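Local structure of condensin complex subunit 3 (Schizosaccharomyces pombe, 5OQR) at residues L293-F298 and L329-M333; L339-I343 and L366-G370; Q346-L350 and S359-I363; L384-T389 and L408-C413. The protein serves as a regulatory subunit of condensin, the complex required to convert interphase chromatin into mitotic-like condensed chromosomes. All coordinates share one frame; numbering follows the deposited sequence.

Interaction 1 (L293-F298 and L329-M333); sequences LSQLEF and LLDKM
Met333 packs on Phe298 while Lys332 reaches across to Leu296 and Glu297, and the two sets of contacts join the loop after helix 290-293 to the turn that ends the short helix 327-330 in this HEAT-repeat solenoid. The tight part is a Met-aromatic contact. Met333 bends at chi2 (-67°) and again at chi3, which turns its terminal methyl back over one face of the Phe298 ring, so that CE stands 3.5 Å from the ring centroid in a CH-pi arrangement. The sulfur stays farther off, with SD 5.1 Å from that centroid. At the ring's edge lies the first carbon of the neighbouring lysine, Lys332 CB being 4.1 Å from Phe298 CD1. Phe302 and Phe317 also meet this ring, continuing the aromatic interior.

The polar side is more open to solvent, with Ser294 and Glu297 exposed. Lys332 runs out straight beyond CG and brings its ammonium group to the type I turn formed by Leu293 to Leu296. There Lys332 NZ donates to Leu296 O at 3.2 Å, tilted 22° from the carbonyl plane, and forms a salt bridge with Glu297 OE2 at 3.1 Å, approaching from above the carboxylate plane. A water accepts from NZ and donates to the carbonyl oxygens of Leu293 and Leu296, bridging lysine and turn. A methionine in place of Lys332 would probably leave Glu297 without its charge partner and deprive the Leu296 carbonyl of one donor. On the other flank the contact thins to a single methyl, Leu329 CD1, resting 3.9 Å from Ser294 CA.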
loop_
_atom_site.group_PDB
_atom_site.type_symbol
_atom_site.label_atom_id
_atom_site.label_comp_id
_atom_site.label_asym_id
_atom_site.label_seq_id
_atom_site.Cartn_x
_atom_site.Cartn_y
_atom_site.Cartn_z
ATOM N N LEU A 293 28.444 -0.406 8.563
ATOM C CA LEU A 293 28.747 0.293 7.320
ATOM C C LEU A 293 30.227 0.641 7.231
ATOM O O LEU A 293 30.833 0.542 6.159
ATOM C CB LEU A 293 27.894 1.554 7.205
ATOM C CG LEU A 293 27.931 2.243 5.840
ATOM C CD1 LEU A 293 27.214 1.404 4.792
ATOM C CD2 LEU A 293 27.329 3.633 5.917
ATOM N N SER A 294 30.825 1.049 8.348
ATOM C CA SER A 294 32.239 1.398 8.377
ATOM C C SER A 294 33.150 0.180 8.400
ATOM O O SER A 294 34.373 0.345 8.410
ATOM C CB SER A 294 32.536 2.276 9.594
ATOM O OG SER A 294 31.718 3.430 9.602
ATOM N N GLN A 295 32.593 -1.029 8.411
ATOM C CA GLN A 295 33.378 -2.254 8.457
ATOM C C GLN A 295 33.479 -2.946 7.106
ATOM O O GLN A 295 34.133 -3.988 7.009
ATOM C CB GLN A 295 32.778 -3.217 9.486
ATOM C CG GLN A 295 33.134 -2.872 10.920
ATOM C CD GLN A 295 32.247 -3.570 11.927
ATOM O OE1 GLN A 295 31.469 -4.457 11.577
ATOM N NE2 GLN A 295 32.356 -3.169 13.188
ATOM N N LEU A 296 32.843 -2.408 6.072
ATOM C CA LEU A 296 32.967 -2.970 4.737
ATOM C C LEU A 296 34.260 -2.501 4.084
ATOM O O LEU A 296 34.612 -1.320 4.136
ATOM C CB LEU A 296 31.779 -2.567 3.867
ATOM C CG LEU A 296 30.403 -3.100 4.266
ATOM C CD1 LEU A 296 29.345 -2.520 3.344
ATOM C CD2 LEU A 296 30.362 -4.618 4.228
ATOM N N GLU A 297 34.967 -3.441 3.466
ATOM C CA GLU A 297 36.204 -3.155 2.758
ATOM C C GLU A 297 36.087 -3.635 1.320
ATOM O O GLU A 297 35.546 -4.713 1.053
ATOM C CB GLU A 297 37.402 -3.823 3.440
ATOM C CG GLU A 297 37.611 -3.383 4.878
ATOM C CD GLU A 297 37.824 -1.885 5.006
ATOM O OE1 GLU A 297 38.422 -1.285 4.089
ATOM O OE2 GLU A 297 37.385 -1.307 6.023
ATOM N N PHE A 298 36.598 -2.825 0.393
ATOM C CA PHE A 298 36.530 -3.107 -1.038
ATOM C C PHE A 298 37.941 -3.107 -1.614
ATOM O O PHE A 298 38.326 -2.192 -2.355
ATOM C CB PHE A 298 35.647 -2.087 -1.753
ATOM C CG PHE A 298 34.261 -1.995 -1.192
ATOM C CD1 PHE A 298 33.961 -1.074 -0.205
ATOM C CD2 PHE A 298 33.260 -2.835 -1.642
ATOM C CE1 PHE A 298 32.690 -0.988 0.319
ATOM C CE2 PHE A 298 31.986 -2.754 -1.122
ATOM C CZ PHE A 298 31.700 -1.829 -0.140
ATOM N N LEU A 329 33.927 7.584 3.774
ATOM C CA LEU A 329 33.539 6.239 3.370
ATOM C C LEU A 329 33.572 6.081 1.857
ATOM O O LEU A 329 33.833 4.982 1.356
ATOM C CB LEU A 329 32.144 5.910 3.907
ATOM C CG LEU A 329 32.023 5.528 5.386
ATOM C CD1 LEU A 329 32.723 4.206 5.666
ATOM C CD2 LEU A 329 32.561 6.621 6.298
ATOM N N LEU A 330 33.310 7.159 1.114
ATOM C CA LEU A 330 33.351 7.091 -0.341
ATOM C C LEU A 330 34.760 6.879 -0.874
ATOM O O LEU A 330 34.913 6.392 -1.998
ATOM C CB LEU A 330 32.768 8.368 -0.948
ATOM C CG LEU A 330 31.249 8.448 -1.084
ATOM C CD1 LEU A 330 30.856 9.818 -1.603
ATOM C CD2 LEU A 330 30.717 7.364 -2.007
ATOM N N ASP A 331 35.788 7.239 -0.104
ATOM C CA ASP A 331 37.157 7.016 -0.550
ATOM C C ASP A 331 37.444 5.542 -0.793
ATOM O O ASP A 331 38.446 5.216 -1.436
ATOM C CB ASP A 331 38.143 7.576 0.478
ATOM C CG ASP A 331 38.235 9.093 0.438
ATOM O OD1 ASP A 331 38.050 9.675 -0.650
ATOM O OD2 ASP A 331 38.499 9.703 1.497
ATOM N N LYS A 332 36.590 4.646 -0.297
ATOM C CA LYS A 332 36.765 3.223 -0.549
ATOM C C LYS A 332 36.257 2.810 -1.922
ATOM O O LYS A 332 36.606 1.724 -2.395
ATOM C CB LYS A 332 36.049 2.413 0.531
ATOM C CG LYS A 332 36.490 2.766 1.934
ATOM C CD LYS A 332 35.814 1.892 2.969
ATOM C CE LYS A 332 36.180 2.333 4.370
ATOM N NZ LYS A 332 35.809 1.317 5.389
ATOM N N MET A 333 35.450 3.641 -2.566
ATOM C CA MET A 333 35.005 3.350 -3.915
ATOM C C MET A 333 36.088 3.741 -4.918
ATOM O O MET A 333 36.841 4.690 -4.690
ATOM C CB MET A 333 33.716 4.099 -4.227
ATOM C CG MET A 333 32.514 3.639 -3.417
ATOM S SD MET A 333 31.983 1.961 -3.804
ATOM C CE MET A 333 32.835 1.012 -2.550
HETATM O O HOH W 1 33.304 0.636 4.897
#

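Interaction 2 (L339-I343 and L366-G370); sequences LTYYI and LLYIG
Helical segments 339-343 and 366-370 run nearly antiparallel, at 163°, with their axes 10.5 Å apart and Ile343 CA lying 6.7 Å from Leu366 CA. Between them Leu366 does most of the work, its two methyls diverging to different partners. Leu366 CD1 pushes in beside Ile343, meeting CG1 at 3.5 Å, and also lies 4.3 Å from Tyr342 CB. The isoleucine and leucine slide past one another in opposite directions, which lets Ile343 CG1 touch the Leu366 CB as well, at 3.6 Å. The second methyl, Leu366 CD2, turns to Leu339 CD1 at 4.1 Å.

This is the inner face of an antiparallel helical hairpin, built from helices 336-348 and 356-372, of the kind that is stacked side by side to make a HEAT-repeat solenoid. No hydrogen bond crosses the interface, and every residue that takes part is buried.

Leu339 holds the other end. Because its CG is anti to the backbone N (chi1 -177°), the side chain extends toward helix 356-372, and CD2 settles against bare backbone at Gly370, 3.7 Å from its CA. Replacing Leu339 with an alanine would probably open a gap beside Gly370 and leave Leu366 CD2 without its methyl neighbour. Tyr342 contributes mainly through its near end: its ring turns aside to stack with Trp303, and its hydroxyl bonds to Glu300. On the remaining flank Ile343 CD1 approaches Leu367 CD2 at 4.5 Å, and Leu367 itself goes on to touch Leu404, His405 and Leu408 of helix 399-412.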
loop_
_atom_site.group_PDB
_atom_site.type_symbol
_atom_site.label_atom_id
_atom_site.label_comp_id
_atom_site.label_asym_id
_atom_site.label_seq_id
_atom_site.Cartn_x
_atom_site.Cartn_y
_atom_site.Cartn_z
ATOM N N LEU A 339 37.420 1.864 -12.337
ATOM C CA LEU A 339 36.057 1.461 -12.667
ATOM C C LEU A 339 35.947 1.071 -14.134
ATOM O O LEU A 339 35.385 0.024 -14.470
ATOM C CB LEU A 339 35.091 2.597 -12.338
ATOM C CG LEU A 339 33.606 2.303 -12.550
ATOM C CD1 LEU A 339 33.089 1.359 -11.482
ATOM C CD2 LEU A 339 32.816 3.593 -12.562
ATOM N N THR A 340 36.475 1.912 -15.026
ATOM C CA THR A 340 36.509 1.564 -16.443
ATOM C C THR A 340 37.184 0.215 -16.648
ATOM O O THR A 340 36.730 -0.602 -17.455
ATOM C CB THR A 340 37.238 2.648 -17.237
ATOM O OG1 THR A 340 36.687 3.932 -16.921
ATOM C CG2 THR A 340 37.101 2.403 -18.732
ATOM N N TYR A 341 38.266 -0.037 -15.916
ATOM C CA TYR A 341 38.949 -1.320 -16.007
ATOM C C TYR A 341 38.069 -2.453 -15.489
ATOM O O TYR A 341 37.969 -3.507 -16.128
ATOM C CB TYR A 341 40.270 -1.245 -15.238
ATOM C CG TYR A 341 40.997 -2.557 -15.076
ATOM C CD1 TYR A 341 41.220 -3.092 -13.816
ATOM C CD2 TYR A 341 41.469 -3.256 -16.176
ATOM C CE1 TYR A 341 41.888 -4.285 -13.656
ATOM C CE2 TYR A 341 42.138 -4.453 -16.026
ATOM C CZ TYR A 341 42.348 -4.962 -14.763
ATOM O OH TYR A 341 43.012 -6.156 -14.601
ATOM N N TYR A 342 37.411 -2.250 -14.345
ATOM C CA TYR A 342 36.554 -3.294 -13.788
ATOM C C TYR A 342 35.404 -3.625 -14.729
ATOM O O TYR A 342 35.025 -4.793 -14.873
ATOM C CB TYR A 342 36.009 -2.862 -12.428
ATOM C CG TYR A 342 37.065 -2.567 -11.390
ATOM C CD1 TYR A 342 38.250 -3.288 -11.345
ATOM C CD2 TYR A 342 36.874 -1.564 -10.451
ATOM C CE1 TYR A 342 39.213 -3.017 -10.394
ATOM C CE2 TYR A 342 37.828 -1.285 -9.501
ATOM C CZ TYR A 342 38.995 -2.015 -9.475
ATOM O OH TYR A 342 39.945 -1.733 -8.523
ATOM N N ILE A 343 34.826 -2.609 -15.367
ATOM C CA ILE A 343 33.756 -2.847 -16.330
ATOM C C ILE A 343 34.276 -3.662 -17.508
ATOM O O ILE A 343 33.605 -4.581 -17.990
ATOM C CB ILE A 343 33.147 -1.508 -16.788
ATOM C CG1 ILE A 343 32.404 -0.847 -15.628
ATOM C CG2 ILE A 343 32.205 -1.709 -17.977
ATOM C CD1 ILE A 343 31.931 0.571 -15.907
ATOM N N LEU A 366 27.888 -1.436 -11.986
ATOM C CA LEU A 366 29.059 -0.589 -12.179
ATOM C C LEU A 366 28.698 0.693 -12.916
ATOM O O LEU A 366 29.247 1.761 -12.624
ATOM C CB LEU A 366 30.142 -1.358 -12.936
ATOM C CG LEU A 366 30.723 -2.589 -12.236
ATOM C CD1 LEU A 366 31.782 -3.235 -13.110
ATOM C CD2 LEU A 366 31.304 -2.230 -10.878
ATOM N N LEU A 367 27.779 0.611 -13.876
ATOM C CA LEU A 367 27.326 1.815 -14.562
ATOM C C LEU A 367 26.602 2.753 -13.604
ATOM O O LEU A 367 26.736 3.977 -13.706
ATOM C CB LEU A 367 26.420 1.436 -15.732
ATOM C CG LEU A 367 27.115 0.740 -16.901
ATOM C CD1 LEU A 367 26.098 0.119 -17.843
ATOM C CD2 LEU A 367 27.999 1.723 -17.648
ATOM N N TYR A 368 25.826 2.199 -12.668
ATOM C CA TYR A 368 25.161 3.035 -11.675
ATOM C C TYR A 368 26.175 3.768 -10.810
ATOM O O TYR A 368 26.008 4.958 -10.519
ATOM C CB TYR A 368 24.234 2.187 -10.800
ATOM C CG TYR A 368 22.875 1.925 -11.407
ATOM C CD1 TYR A 368 22.091 2.967 -11.876
ATOM C CD2 TYR A 368 22.377 0.636 -11.511
ATOM C CE1 TYR A 368 20.850 2.735 -12.431
ATOM C CE2 TYR A 368 21.141 0.391 -12.066
ATOM C CZ TYR A 368 20.380 1.445 -12.523
ATOM O OH TYR A 368 19.144 1.209 -13.078
ATOM N N ILE A 369 27.228 3.073 -10.382
ATOM C CA ILE A 369 28.295 3.735 -9.641
ATOM C C ILE A 369 28.914 4.837 -10.485
ATOM O O ILE A 369 29.233 5.920 -9.982
ATOM C CB ILE A 369 29.350 2.709 -9.189
ATOM C CG1 ILE A 369 28.715 1.675 -8.257
ATOM C CG2 ILE A 369 30.506 3.405 -8.483
ATOM C CD1 ILE A 369 29.571 0.457 -8.016
ATOM N N GLY A 370 29.085 4.585 -11.783
ATOM C CA GLY A 370 29.697 5.580 -12.645
ATOM C C GLY A 370 28.808 6.786 -12.866
ATOM O O GLY A 370 29.287 7.921 -12.909
#

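Interaction 3 (Q346-L350 and S359-I363); sequences QYVSL and SCFII
The carboxamide of Gln346 and the ring of Tyr347 are the flat groups in this contact, and isoleucines meet both. Over one face of the amide sits Ile362, whose CG2 lies 3.6 Å from Gln346 CD, with its CD1 over the same face and 3.5 Å from Gln346 OE1. The two side chains cross at about a right angle, so CG2 lies over the amide carbon and CD1 over its oxygen. Tyr347 is approached obliquely, Ile363 CD1 lying 3.8 Å from Tyr347 CD1, while the tyrosine hydroxyl points elsewhere and bonds to His405.

A bend at chi2 (62°) carries the Gln346 amide over Ile362 while the root of the chain lies along Ile363, where CG is 3.6 Å from Ile363 CG1. The far end of Ile363 is shared: Leu350 reaches toward it tip to tip, with CD1 to CD1 at 3.7 Å, and Leu350 sends its other methyl, CD2, to Ser359 CB at 3.7 Å and toward the sulfur of Cys360. These contacts close the tip of the antiparallel hairpin of helices 336-348 and 356-372, where the chain turns between them, in a protein that is a HEAT-repeat solenoid.

The one polar approach is less certain. Ser359 OG lies 3.2 Å from Gln346 OE1, but the hydroxyl already bonds to Ser355 O, so a bond to Gln346 is not settled, and its modelled position is doubtful. The chemistry therefore implies a hairpin end fastened mainly by aliphatic contact, in which the glutamine serves as much through its carbons and amide face as through its oxygen.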
loop_
_atom_site.group_PDB
_atom_site.type_symbol
_atom_site.label_atom_id
_atom_site.label_comp_id
_atom_site.label_asym_id
_atom_site.label_seq_id
_atom_site.Cartn_x
_atom_site.Cartn_y
_atom_site.Cartn_z
ATOM N N GLN A 346 34.601 -7.257 -17.065
ATOM C CA GLN A 346 33.302 -7.914 -17.017
ATOM C C GLN A 346 32.739 -8.151 -18.411
ATOM O O GLN A 346 31.999 -9.117 -18.619
ATOM C CB GLN A 346 32.335 -7.077 -16.177
ATOM C CG GLN A 346 31.275 -7.888 -15.453
ATOM C CD GLN A 346 31.859 -8.865 -14.451
ATOM O OE1 GLN A 346 31.454 -10.023 -14.392
ATOM N NE2 GLN A 346 32.812 -8.402 -13.655
ATOM N N TYR A 347 33.069 -7.287 -19.375
ATOM C CA TYR A 347 32.677 -7.537 -20.759
ATOM C C TYR A 347 33.129 -8.914 -21.221
ATOM O O TYR A 347 32.409 -9.600 -21.956
ATOM C CB TYR A 347 33.270 -6.472 -21.681
ATOM C CG TYR A 347 32.690 -5.089 -21.539
ATOM C CD1 TYR A 347 31.347 -4.894 -21.253
ATOM C CD2 TYR A 347 33.491 -3.973 -21.707
ATOM C CE1 TYR A 347 30.824 -3.626 -21.131
ATOM C CE2 TYR A 347 32.985 -2.709 -21.586
ATOM C CZ TYR A 347 31.651 -2.539 -21.299
ATOM O OH TYR A 347 31.152 -1.270 -21.182
ATOM N N VAL A 348 34.330 -9.328 -20.816
ATOM C CA VAL A 348 34.846 -10.630 -21.222
ATOM C C VAL A 348 33.879 -11.734 -20.816
ATOM O O VAL A 348 33.627 -12.673 -21.580
ATOM C CB VAL A 348 36.249 -10.853 -20.623
ATOM C CG1 VAL A 348 36.777 -12.239 -20.971
ATOM C CG2 VAL A 348 37.212 -9.785 -21.114
ATOM N N SER A 349 33.318 -11.637 -19.610
ATOM C CA SER A 349 32.395 -12.649 -19.115
ATOM C C SER A 349 31.100 -12.712 -19.914
ATOM O O SER A 349 30.345 -13.675 -19.755
ATOM C CB SER A 349 32.079 -12.388 -17.642
ATOM O OG SER A 349 33.197 -12.661 -16.820
ATOM N N LEU A 350 30.818 -11.718 -20.757
ATOM C CA LEU A 350 29.624 -11.769 -21.587
ATOM C C LEU A 350 29.761 -12.757 -22.734
ATOM O O LEU A 350 28.745 -13.199 -23.278
ATOM C CB LEU A 350 29.306 -10.380 -22.139
ATOM C CG LEU A 350 28.856 -9.330 -21.120
ATOM C CD1 LEU A 350 28.679 -7.989 -21.802
ATOM C CD2 LEU A 350 27.569 -9.747 -20.431
ATOM N N SER A 359 26.743 -11.308 -15.431
ATOM C CA SER A 359 27.618 -10.214 -15.842
ATOM C C SER A 359 26.816 -8.994 -16.270
ATOM O O SER A 359 27.230 -7.857 -16.024
ATOM C CB SER A 359 28.540 -10.673 -16.972
ATOM O OG SER A 359 29.589 -11.480 -16.472
ATOM N N CYS A 360 25.672 -9.205 -16.922
ATOM C CA CYS A 360 24.793 -8.085 -17.240
ATOM C C CYS A 360 24.384 -7.340 -15.977
ATOM O O CYS A 360 24.383 -6.104 -15.947
ATOM C CB CYS A 360 23.557 -8.581 -17.987
ATOM S SG CYS A 360 23.879 -9.137 -19.664
ATOM N N PHE A 361 24.044 -8.078 -14.920
ATOM C CA PHE A 361 23.681 -7.448 -13.657
ATOM C C PHE A 361 24.873 -6.734 -13.035
ATOM O O PHE A 361 24.730 -5.623 -12.511
ATOM C CB PHE A 361 23.120 -8.500 -12.702
ATOM C CG PHE A 361 22.553 -7.932 -11.436
ATOM C CD1 PHE A 361 21.338 -7.269 -11.442
ATOM C CD2 PHE A 361 23.229 -8.066 -10.236
ATOM C CE1 PHE A 361 20.813 -6.745 -10.281
ATOM C CE2 PHE A 361 22.706 -7.547 -9.071
ATOM C CZ PHE A 361 21.498 -6.885 -9.093
ATOM N N ILE A 362 26.055 -7.352 -13.085
ATOM C CA ILE A 362 27.251 -6.733 -12.518
ATOM C C ILE A 362 27.581 -5.443 -13.257
ATOM O O ILE A 362 27.834 -4.401 -12.642
ATOM C CB ILE A 362 28.430 -7.723 -12.557
ATOM C CG1 ILE A 362 28.137 -8.925 -11.660
ATOM C CG2 ILE A 362 29.725 -7.046 -12.119
ATOM C CD1 ILE A 362 29.065 -10.097 -11.878
ATOM N N ILE A 363 27.600 -5.497 -14.590
ATOM C CA ILE A 363 27.877 -4.300 -15.380
ATOM C C ILE A 363 26.854 -3.217 -15.069
ATOM O O ILE A 363 27.193 -2.033 -14.961
ATOM C CB ILE A 363 27.903 -4.651 -16.880
ATOM C CG1 ILE A 363 29.102 -5.551 -17.186
ATOM C CG2 ILE A 363 27.956 -3.387 -17.740
ATOM C CD1 ILE A 363 29.048 -6.214 -18.544
#

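Interaction 4 (L384-T389 and L408-C413); sequences LLKSLT and LLRKLC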
loop_
_atom_site.group_PDB
_atom_site.type_symbol
_atom_site.label_atom_id
_atom_site.label_comp_id
_atom_site.label_asym_id
_atom_site.label_seq_id
_atom_site.Cartn_x
_atom_site.Cartn_y
_atom_site.Cartn_z
ATOM N N LEU A 384 36.927 6.467 -19.751
ATOM C CA LEU A 384 35.603 5.856 -19.729
ATOM C C LEU A 384 34.817 6.201 -20.986
ATOM O O LEU A 384 34.070 5.367 -21.509
ATOM C CB LEU A 384 34.849 6.303 -18.478
ATOM C CG LEU A 384 33.442 5.746 -18.278
ATOM C CD1 LEU A 384 33.432 4.225 -18.323
ATOM C CD2 LEU A 384 32.889 6.243 -16.960
ATOM N N LEU A 385 34.973 7.426 -21.488
ATOM C CA LEU A 385 34.298 7.808 -22.722
ATOM C C LEU A 385 34.761 6.940 -23.884
ATOM O O LEU A 385 33.950 6.464 -24.685
ATOM C CB LEU A 385 34.554 9.285 -23.013
ATOM C CG LEU A 385 33.907 9.844 -24.279
ATOM C CD1 LEU A 385 32.397 9.730 -24.207
ATOM C CD2 LEU A 385 34.324 11.285 -24.484
ATOM N N LYS A 386 36.073 6.724 -23.992
ATOM C CA LYS A 386 36.599 5.829 -25.016
ATOM C C LYS A 386 36.012 4.433 -24.873
ATOM O O LYS A 386 35.542 3.839 -25.849
ATOM C CB LYS A 386 38.122 5.774 -24.924
ATOM C CG LYS A 386 38.844 6.290 -26.144
ATOM C CD LYS A 386 40.339 6.189 -25.933
ATOM C CE LYS A 386 41.111 6.644 -27.149
ATOM N NZ LYS A 386 42.487 7.062 -26.770
ATOM N N SER A 387 36.043 3.887 -23.656
ATOM C CA SER A 387 35.502 2.552 -23.425
ATOM C C SER A 387 34.042 2.472 -23.852
ATOM O O SER A 387 33.642 1.546 -24.565
ATOM C CB SER A 387 35.657 2.180 -21.951
ATOM O OG SER A 387 35.169 0.875 -21.700
ATOM N N LEU A 388 33.229 3.440 -23.424
ATOM C CA LEU A 388 31.825 3.449 -23.815
ATOM C C LEU A 388 31.677 3.627 -25.317
ATOM O O LEU A 388 30.880 2.933 -25.959
ATOM C CB LEU A 388 31.083 4.557 -23.067
ATOM C CG LEU A 388 31.073 4.427 -21.543
ATOM C CD1 LEU A 388 30.539 5.694 -20.905
ATOM C CD2 LEU A 388 30.250 3.228 -21.114
ATOM N N THR A 389 32.443 4.549 -25.900
ATOM C CA THR A 389 32.399 4.747 -27.344
ATOM C C THR A 389 32.728 3.459 -28.085
ATOM O O THR A 389 32.171 3.189 -29.154
ATOM C CB THR A 389 33.371 5.852 -27.749
ATOM O OG1 THR A 389 33.120 7.025 -26.969
ATOM C CG2 THR A 389 33.216 6.187 -29.225
ATOM N N LEU A 408 25.180 7.191 -19.423
ATOM C CA LEU A 408 26.491 7.531 -18.885
ATOM C C LEU A 408 27.338 8.272 -19.911
ATOM O O LEU A 408 28.130 9.146 -19.546
ATOM C CB LEU A 408 27.194 6.256 -18.420
ATOM C CG LEU A 408 28.599 6.367 -17.832
ATOM C CD1 LEU A 408 28.623 7.263 -16.615
ATOM C CD2 LEU A 408 29.106 4.979 -17.486
ATOM N N LEU A 409 27.182 7.943 -21.192
ATOM C CA LEU A 409 27.870 8.688 -22.239
ATOM C C LEU A 409 27.488 10.163 -22.194
ATOM O O LEU A 409 28.357 11.042 -22.188
ATOM C CB LEU A 409 27.536 8.082 -23.601
ATOM C CG LEU A 409 28.504 8.378 -24.743
ATOM C CD1 LEU A 409 29.746 7.512 -24.621
ATOM C CD2 LEU A 409 27.823 8.163 -26.080
ATOM N N ARG A 410 26.186 10.450 -22.162
ATOM C CA ARG A 410 25.719 11.830 -22.049
ATOM C C ARG A 410 26.373 12.545 -20.876
ATOM O O ARG A 410 26.794 13.700 -20.997
ATOM C CB ARG A 410 24.197 11.849 -21.894
ATOM C CG ARG A 410 23.601 13.212 -21.560
ATOM C CD ARG A 410 23.800 14.203 -22.691
ATOM N NE ARG A 410 23.311 15.532 -22.338
ATOM C CZ ARG A 410 24.058 16.504 -21.825
ATOM N NH1 ARG A 410 25.351 16.318 -21.598
ATOM N NH2 ARG A 410 23.509 17.676 -21.537
ATOM N N LYS A 411 26.452 11.877 -19.728
ATOM C CA LYS A 411 27.026 12.497 -18.540
ATOM C C LYS A 411 28.485 12.883 -18.749
ATOM O O LYS A 411 28.950 13.870 -18.172
ATOM C CB LYS A 411 26.890 11.540 -17.359
ATOM C CG LYS A 411 27.491 12.031 -16.062
ATOM C CD LYS A 411 27.552 10.896 -15.061
ATOM C CE LYS A 411 28.444 11.231 -13.887
ATOM N NZ LYS A 411 27.757 12.077 -12.874
ATOM N N LEU A 412 29.222 12.123 -19.561
ATOM C CA LEU A 412 30.638 12.413 -19.766
ATOM C C LEU A 412 30.846 13.505 -20.806
ATOM O O LEU A 412 31.768 14.318 -20.677
ATOM C CB LEU A 412 31.379 11.143 -20.181
ATOM C CG LEU A 412 31.290 9.979 -19.195
ATOM C CD1 LEU A 412 32.049 8.781 -19.717
ATOM C CD2 LEU A 412 31.813 10.382 -17.837
ATOM N N CYS A 413 30.015 13.536 -21.841
ATOM C CA CYS A 413 30.139 14.572 -22.855
ATOM C C CYS A 413 30.010 15.953 -22.223
ATOM O O CYS A 413 29.324 16.141 -21.215
ATOM C CB CYS A 413 29.077 14.387 -23.936
ATOM S SG CYS A 413 29.308 12.914 -24.939
#
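Leu388 enters a row of leucines from helix 399-412, and its atoms find successive partners from root to tip. Leu388 CB is met first, by Leu409 CD1 at 3.6 Å. With CG anti to the carbonyl carbon (chi1 -61°), the branch beyond is sent on toward Leu408 and Leu412. There Leu388 CD1 touches both, 3.6 Å from Leu412 CD1 and 3.7 Å from Leu408 CG, and the second methyl, CD2, stands 4.2 Å from Leu408 CD2. In each of these meetings with Leu408 and Leu412 the side chains cross at about a right angle.

Both segments belong to HEAT repeat 6, and the pairing illustrates how such a repeat is held together: two roughly antiparallel helices, whose segments here approach to 10.0 Å between axes and cross at -144°, share a seam made almost wholly of leucine. Leu412 CD1 also meets Leu384, whose CG lies 3.6 Å away. Elsewhere on the seam, Leu385 and Leu409 meet methyl to methyl, CD1 to CD1 at 3.5 Å. The same leucines also reach neighbouring helices. Leu384 rests on Thr340 of helix 336-348 and Leu408 on Leu371 of helix 356-372, while Leu385 touches Leu422 of helix 416-434. Where the helix ends, Cys413 SG still comes within 4.5 Å of Leu385 CD1.

The four contacts occupy neighbouring helices of one part of the solenoid. Interaction 1 comes first in the chain, its second segment leading from helix 327-330 toward helix 336-348. Interactions 2 and 3 then share helices 336-348 and 356-372, with centres about 11 Å apart; interaction 3, nearer the turn, lies within the stretch of chain that interaction 2 spans. Interaction 4 comes last, joining helices 378-394 and 399-412. Its centre is about 11 Å from that of interaction 2, which it touches directly, helix 336-348 packing on 378-394 and helix 356-372 on 399-412, whereas the centres of interactions 1 and 4 are about 26 Å apart. Contacts within and between helical pairs hold such a HEAT solenoid together.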